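Local coordinates for hypothetical protein (Legionella pneumophila subsp. pneumophila, PDB 2IM9), which is of unknown function but belongs to a family resembling N-acetylmuramoyl-L-alanine amidases, so it may cleave peptidoglycan, at residues H268-F281 and K290-K302. Sequence-based numbering, arbitrary orientation.
Sequences HLGFAIWINNELFF and KVVDVSLIDYLDK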
loop_
_atom_site.group_PDB
_atom_site.type_symbol
_atom_site.label_atom_id
_atom_site.label_comp_id
_atom_site.label_asym_id
_atom_site.label_seq_id
_atom_site.Cartn_x
_atom_site.Cartn_y
_atom_site.Cartn_z
ATOM N N HIS A 268 -4.441 -5.796 3.367
ATOM C CA HIS A 268 -5.048 -4.511 3.022
ATOM C C HIS A 268 -4.329 -3.366 3.735
ATOM O O HIS A 268 -3.602 -3.576 4.715
ATOM C CB HIS A 268 -6.541 -4.517 3.423
ATOM C CG HIS A 268 -7.334 -3.389 2.847
ATOM N ND1 HIS A 268 -8.218 -2.639 3.594
ATOM C CD2 HIS A 268 -7.391 -2.894 1.588
ATOM C CE1 HIS A 268 -8.773 -1.714 2.823
ATOM N NE2 HIS A 268 -8.291 -1.853 1.600
ATOM N N LEU A 269 -4.508 -2.158 3.209
ATOM C CA LEU A 269 -3.950 -0.968 3.853
ATOM C C LEU A 269 -4.657 0.300 3.452
ATOM O O LEU A 269 -5.426 0.322 2.489
ATOM C CB LEU A 269 -2.431 -0.860 3.644
ATOM C CG LEU A 269 -1.908 -0.445 2.264
ATOM C CD1 LEU A 269 -0.435 -0.077 2.391
ATOM C CD2 LEU A 269 -2.042 -1.578 1.310
ATOM N N GLY A 270 -4.383 1.365 4.194
ATOM C CA GLY A 270 -5.045 2.658 3.968
ATOM C C GLY A 270 -4.495 3.646 4.979
ATOM O O GLY A 270 -3.484 3.359 5.643
ATOM N N PHE A 271 -5.163 4.791 5.117
ATOM C CA PHE A 271 -4.711 5.844 6.018
ATOM C C PHE A 271 -5.619 5.998 7.227
ATOM O O PHE A 271 -6.835 5.750 7.135
ATOM C CB PHE A 271 -4.685 7.198 5.297
ATOM C CG PHE A 271 -3.694 7.272 4.169
ATOM C CD1 PHE A 271 -2.338 7.407 4.425
ATOM C CD2 PHE A 271 -4.124 7.200 2.847
ATOM C CE1 PHE A 271 -1.411 7.478 3.380
ATOM C CE2 PHE A 271 -3.208 7.271 1.791
ATOM C CZ PHE A 271 -1.846 7.412 2.059
ATOM N N ALA A 272 -5.010 6.370 8.345
ATOM C CA ALA A 272 -5.730 6.778 9.550
ATOM C C ALA A 272 -6.002 8.258 9.421
ATOM O O ALA A 272 -5.066 9.044 9.311
ATOM C CB ALA A 272 -4.877 6.515 10.808
ATOM N N ILE A 273 -7.272 8.652 9.456
ATOM C CA ILE A 273 -7.609 10.072 9.340
ATOM C C ILE A 273 -8.570 10.457 10.470
ATOM O O ILE A 273 -9.641 9.873 10.576
ATOM C CB ILE A 273 -8.279 10.400 7.967
ATOM C CG1 ILE A 273 -7.391 9.995 6.773
ATOM C CG2 ILE A 273 -8.674 11.903 7.899
ATOM C CD1 ILE A 273 -6.085 10.833 6.593
ATOM N N TRP A 274 -8.173 11.425 11.292
ATOM C CA TRP A 274 -9.028 11.932 12.377
ATOM C C TRP A 274 -9.929 13.051 11.836
ATOM O O TRP A 274 -9.436 14.021 11.260
ATOM C CB TRP A 274 -8.187 12.485 13.508
ATOM C CG TRP A 274 -7.549 11.429 14.346
ATOM C CD1 TRP A 274 -6.308 10.869 14.173
ATOM C CD2 TRP A 274 -8.127 10.791 15.485
ATOM N NE1 TRP A 274 -6.083 9.920 15.156
ATOM C CE2 TRP A 274 -7.188 9.850 15.964
ATOM C CE3 TRP A 274 -9.358 10.921 16.152
ATOM C CZ2 TRP A 274 -7.434 9.057 17.091
ATOM C CZ3 TRP A 274 -9.601 10.128 17.264
ATOM C CH2 TRP A 274 -8.650 9.203 17.718
ATOM N N ILE A 275 -11.240 12.919 12.048
ATOM C CA ILE A 275 -12.200 13.941 11.603
ATOM C C ILE A 275 -13.214 14.108 12.705
ATOM O O ILE A 275 -13.888 13.152 13.087
ATOM C CB ILE A 275 -12.954 13.542 10.322
ATOM C CG1 ILE A 275 -11.995 13.286 9.148
ATOM C CG2 ILE A 275 -14.036 14.619 9.936
ATOM C CD1 ILE A 275 -12.642 12.454 8.017
ATOM N N ASN A 276 -13.296 15.320 13.232
ATOM C CA ASN A 276 -14.247 15.625 14.288
ATOM C C ASN A 276 -14.023 14.714 15.488
ATOM O O ASN A 276 -14.967 14.222 16.094
ATOM C CB ASN A 276 -15.699 15.543 13.767
ATOM C CG ASN A 276 -16.674 16.326 14.647
ATOM O OD1 ASN A 276 -16.371 17.448 15.048
ATOM N ND2 ASN A 276 -17.826 15.720 14.968
ATOM N N ASN A 277 -12.754 14.486 15.814
ATOM C CA ASN A 277 -12.372 13.681 16.989
ATOM C C ASN A 277 -12.858 12.221 16.908
ATOM O O ASN A 277 -13.063 11.554 17.939
ATOM C CB ASN A 277 -12.810 14.394 18.298
ATOM C CG ASN A 277 -12.008 13.956 19.522
ATOM O OD1 ASN A 277 -10.794 13.771 19.463
ATOM N ND2 ASN A 277 -12.694 13.777 20.630
ATOM N N GLU A 278 -13.027 11.731 15.676
ATOM C CA GLU A 278 -13.346 10.333 15.391
ATOM C C GLU A 278 -12.321 9.798 14.384
ATOM O O GLU A 278 -11.893 10.510 13.483
ATOM C CB GLU A 278 -14.768 10.202 14.819
ATOM C CG GLU A 278 -15.220 8.748 14.531
ATOM C CD GLU A 278 -16.705 8.610 14.151
ATOM O OE1 GLU A 278 -17.373 9.640 13.902
ATOM O OE2 GLU A 278 -17.198 7.457 14.088
ATOM N N LEU A 279 -11.929 8.546 14.541
ATOM C CA LEU A 279 -10.865 8.002 13.696
ATOM C C LEU A 279 -11.442 7.188 12.542
ATOM O O LEU A 279 -12.194 6.229 12.762
ATOM C CB LEU A 279 -9.908 7.160 14.531
ATOM C CG LEU A 279 -8.705 6.515 13.842
ATOM C CD1 LEU A 279 -7.857 7.556 13.140
ATOM C CD2 LEU A 279 -7.914 5.756 14.919
ATOM N N PHE A 280 -11.038 7.566 11.326
ATOM C CA PHE A 280 -11.465 6.904 10.101
ATOM C C PHE A 280 -10.333 6.146 9.410
ATOM O O PHE A 280 -9.151 6.470 9.560
ATOM C CB PHE A 280 -12.144 7.905 9.148
ATOM C CG PHE A 280 -13.437 8.449 9.697
ATOM C CD1 PHE A 280 -14.646 7.822 9.418
ATOM C CD2 PHE A 280 -13.427 9.538 10.563
ATOM C CE1 PHE A 280 -15.851 8.309 9.977
ATOM C CE2 PHE A 280 -14.607 10.023 11.111
ATOM C CZ PHE A 280 -15.820 9.403 10.813
ATOM N N PHE A 281 -10.729 5.119 8.691
ATOM C CA PHE A 281 -9.835 4.332 7.851
ATOM C C PHE A 281 -10.194 4.737 6.432
ATOM O O PHE A 281 -11.290 4.443 5.934
ATOM C CB PHE A 281 -10.086 2.851 8.117
ATOM C CG PHE A 281 -9.159 1.914 7.416
ATOM C CD1 PHE A 281 -7.792 2.202 7.263
ATOM C CD2 PHE A 281 -9.632 0.672 6.996
ATOM C CE1 PHE A 281 -6.933 1.285 6.657
ATOM C CE2 PHE A 281 -8.761 -0.254 6.387
ATOM C CZ PHE A 281 -7.421 0.060 6.219
ATOM N N LYS A 290 -14.950 1.715 -4.307
ATOM C CA LYS A 290 -14.406 3.065 -4.419
ATOM C C LYS A 290 -13.562 3.423 -3.195
ATOM O O LYS A 290 -13.551 2.682 -2.200
ATOM C CB LYS A 290 -15.546 4.085 -4.571
ATOM C CG LYS A 290 -16.454 4.203 -3.362
ATOM C CD LYS A 290 -17.749 4.935 -3.712
ATOM C CE LYS A 290 -18.449 5.450 -2.450
ATOM N NZ LYS A 290 -19.771 6.097 -2.771
ATOM N N VAL A 291 -12.870 4.557 -3.270
ATOM C CA VAL A 291 -12.162 5.117 -2.113
ATOM C C VAL A 291 -13.197 5.662 -1.139
ATOM O O VAL A 291 -14.002 6.519 -1.503
ATOM C CB VAL A 291 -11.184 6.231 -2.533
ATOM C CG1 VAL A 291 -10.549 6.900 -1.297
ATOM C CG2 VAL A 291 -10.088 5.663 -3.456
ATOM N N VAL A 292 -13.171 5.146 0.089
ATOM C CA VAL A 292 -14.137 5.549 1.120
ATOM C C VAL A 292 -13.479 5.849 2.459
ATOM O O VAL A 292 -12.353 5.428 2.698
ATOM C CB VAL A 292 -15.213 4.443 1.356
ATOM C CG1 VAL A 292 -16.039 4.217 0.102
ATOM C CG2 VAL A 292 -14.592 3.124 1.881
ATOM N N ASP A 293 -14.208 6.574 3.315
ATOM C CA ASP A 293 -13.912 6.707 4.742
ATOM C C ASP A 293 -14.850 5.801 5.521
ATOM O O ASP A 293 -16.068 5.881 5.337
ATOM C CB ASP A 293 -14.201 8.144 5.205
ATOM C CG ASP A 293 -13.069 9.091 4.922
ATOM O OD1 ASP A 293 -11.995 8.605 4.528
ATOM O OD2 ASP A 293 -13.247 10.317 5.096
ATOM N N VAL A 294 -14.302 4.941 6.375
ATOM C CA VAL A 294 -15.131 4.139 7.291
ATOM C C VAL A 294 -14.578 4.276 8.714
ATOM O O VAL A 294 -13.371 4.405 8.899
ATOM C CB VAL A 294 -15.198 2.629 6.902
ATOM C CG1 VAL A 294 -15.802 2.419 5.507
ATOM C CG2 VAL A 294 -13.823 1.978 7.023
ATOM N N SER A 295 -15.452 4.266 9.719
ATOM C CA SER A 295 -14.985 4.267 11.110
ATOM C C SER A 295 -13.956 3.157 11.315
ATOM O O SER A 295 -14.243 2.001 11.004
ATOM C CB SER A 295 -16.146 4.043 12.080
ATOM O OG SER A 295 -15.658 3.569 13.337
ATOM N N LEU A 296 -12.756 3.494 11.816
ATOM C CA LEU A 296 -11.727 2.455 11.983
ATOM C C LEU A 296 -12.161 1.446 13.057
ATOM O O LEU A 296 -11.996 0.246 12.892
ATOM C CB LEU A 296 -10.335 3.036 12.292
ATOM C CG LEU A 296 -9.265 1.956 12.562
ATOM C CD1 LEU A 296 -8.885 1.161 11.273
ATOM C CD2 LEU A 296 -8.018 2.495 13.262
ATOM N N ILE A 297 -12.726 1.940 14.152
ATOM C CA ILE A 297 -13.234 1.052 15.205
ATOM C C ILE A 297 -14.277 0.069 14.658
ATOM O O ILE A 297 -14.147 -1.140 14.850
ATOM C CB ILE A 297 -13.774 1.851 16.430
ATOM C CG1 ILE A 297 -12.614 2.569 17.136
ATOM C CG2 ILE A 297 -14.518 0.914 17.394
ATOM C CD1 ILE A 297 -13.057 3.595 18.174
ATOM N N ASP A 298 -15.278 0.572 13.946
ATOM C CA ASP A 298 -16.311 -0.294 13.353
ATOM C C ASP A 298 -15.739 -1.283 12.337
ATOM O O ASP A 298 -16.126 -2.448 12.320
ATOM C CB ASP A 298 -17.397 0.541 12.684
ATOM C CG ASP A 298 -18.203 1.347 13.670
ATOM O OD1 ASP A 298 -18.068 1.110 14.908
ATOM O OD2 ASP A 298 -18.977 2.220 13.195
ATOM N N TYR A 299 -14.822 -0.808 11.494
ATOM C CA TYR A 299 -14.188 -1.644 10.479
ATOM C C TYR A 299 -13.475 -2.838 11.135
ATOM O O TYR A 299 -13.641 -4.006 10.724
ATOM C CB TYR A 299 -13.198 -0.794 9.668
ATOM C CG TYR A 299 -12.453 -1.571 8.616
ATOM C CD1 TYR A 299 -12.994 -1.747 7.336
ATOM C CD2 TYR A 299 -11.213 -2.134 8.899
ATOM C CE1 TYR A 299 -12.308 -2.467 6.363
ATOM C CE2 TYR A 299 -10.526 -2.876 7.948
ATOM C CZ TYR A 299 -11.078 -3.039 6.688
ATOM O OH TYR A 299 -10.381 -3.758 5.748
ATOM N N LEU A 300 -12.672 -2.551 12.152
ATOM C CA LEU A 300 -11.901 -3.591 12.819
ATOM C C LEU A 300 -12.799 -4.501 13.640
ATOM O O LEU A 300 -12.532 -5.690 13.751
ATOM C CB LEU A 300 -10.790 -2.982 13.688
ATOM C CG LEU A 300 -9.718 -2.217 12.894
ATOM C CD1 LEU A 300 -8.675 -1.633 13.817
ATOM C CD2 LEU A 300 -9.043 -3.107 11.848
ATOM N N ASP A 301 -13.871 -3.945 14.205
ATOM C CA ASP A 301 -14.800 -4.759 14.987
ATOM C C ASP A 301 -15.416 -5.849 14.096
ATOM O O ASP A 301 -15.514 -7.012 14.497
ATOM C CB ASP A 301 -15.881 -3.896 15.633
ATOM C CG ASP A 301 -16.815 -4.708 16.513
ATOM O OD1 ASP A 301 -16.333 -5.350 17.468
ATOM O OD2 ASP A 301 -18.031 -4.722 16.220
ATOM N N LYS A 302 -15.800 -5.463 12.882
ATOM C CA LYS A 302 -16.303 -6.407 11.879
ATOM C C LYS A 302 -15.213 -7.378 11.424
ATOM O O LYS A 302 -15.493 -8.547 11.159
ATOM C CB LYS A 302 -16.865 -5.664 10.665
ATOM C CG LYS A 302 -18.060 -4.776 10.974
ATOM C CD LYS A 302 -18.456 -3.970 9.746
ATOM C CE LYS A 302 -19.690 -3.099 10.008
ATOM N NZ LYS A 302 -19.381 -1.922 10.886
HETATM O O HOH W 1 -15.948 5.170 15.265
HETATM O O HOH W 2 -13.178 4.953 14.910
#
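Phe281 turns the edge of its ring to the face of Tyr299, with CD2 of Phe281 3.7 Å above the centre of the tyrosine ring and the two planes at 59°. With CG anti to the backbone N (chi1 -175°), the phenylalanine ring is carried to Tyr299. The two methyls of Leu296 divide between neighbours: CD1 lies 3.8 Å from Phe281 CB, while CD2 meets Leu279 CD2 at 3.7 Å, the two leucines running side by side. A forked side chain suits this place because it can serve both. The OH of Tyr299 takes a weak, bent bond from His268 ND1. Strand 278-285 and strand 290-295 form an antiparallel beta hairpin within the larger sheet, and the second arm runs straight into the helix. Phe281 and Val294 form a hydrogen-bonded pair, Phe281 N giving a nearly linear bond of 2.7 Å to Val294 O; beyond it Leu296 N, already helical, still bonds to Leu279 O. Against the packed side of Phe281, Leu296 and Tyr299, the side of Glu278 and Ser295 holds water. Ser295 suits the N-cap because a hydroxyl on a short chain can accept from Asp298 N, here at 3.1 Å from OG. The extended chain of Glu278 brings OE2 to 4.1 Å from Ser295 CB, and a water donates to OE2. A second water donates to Leu279 O and accepts from Ile297 N, while the carboxylate of Asp293 forms salt bridges with Arg282 and Lys65.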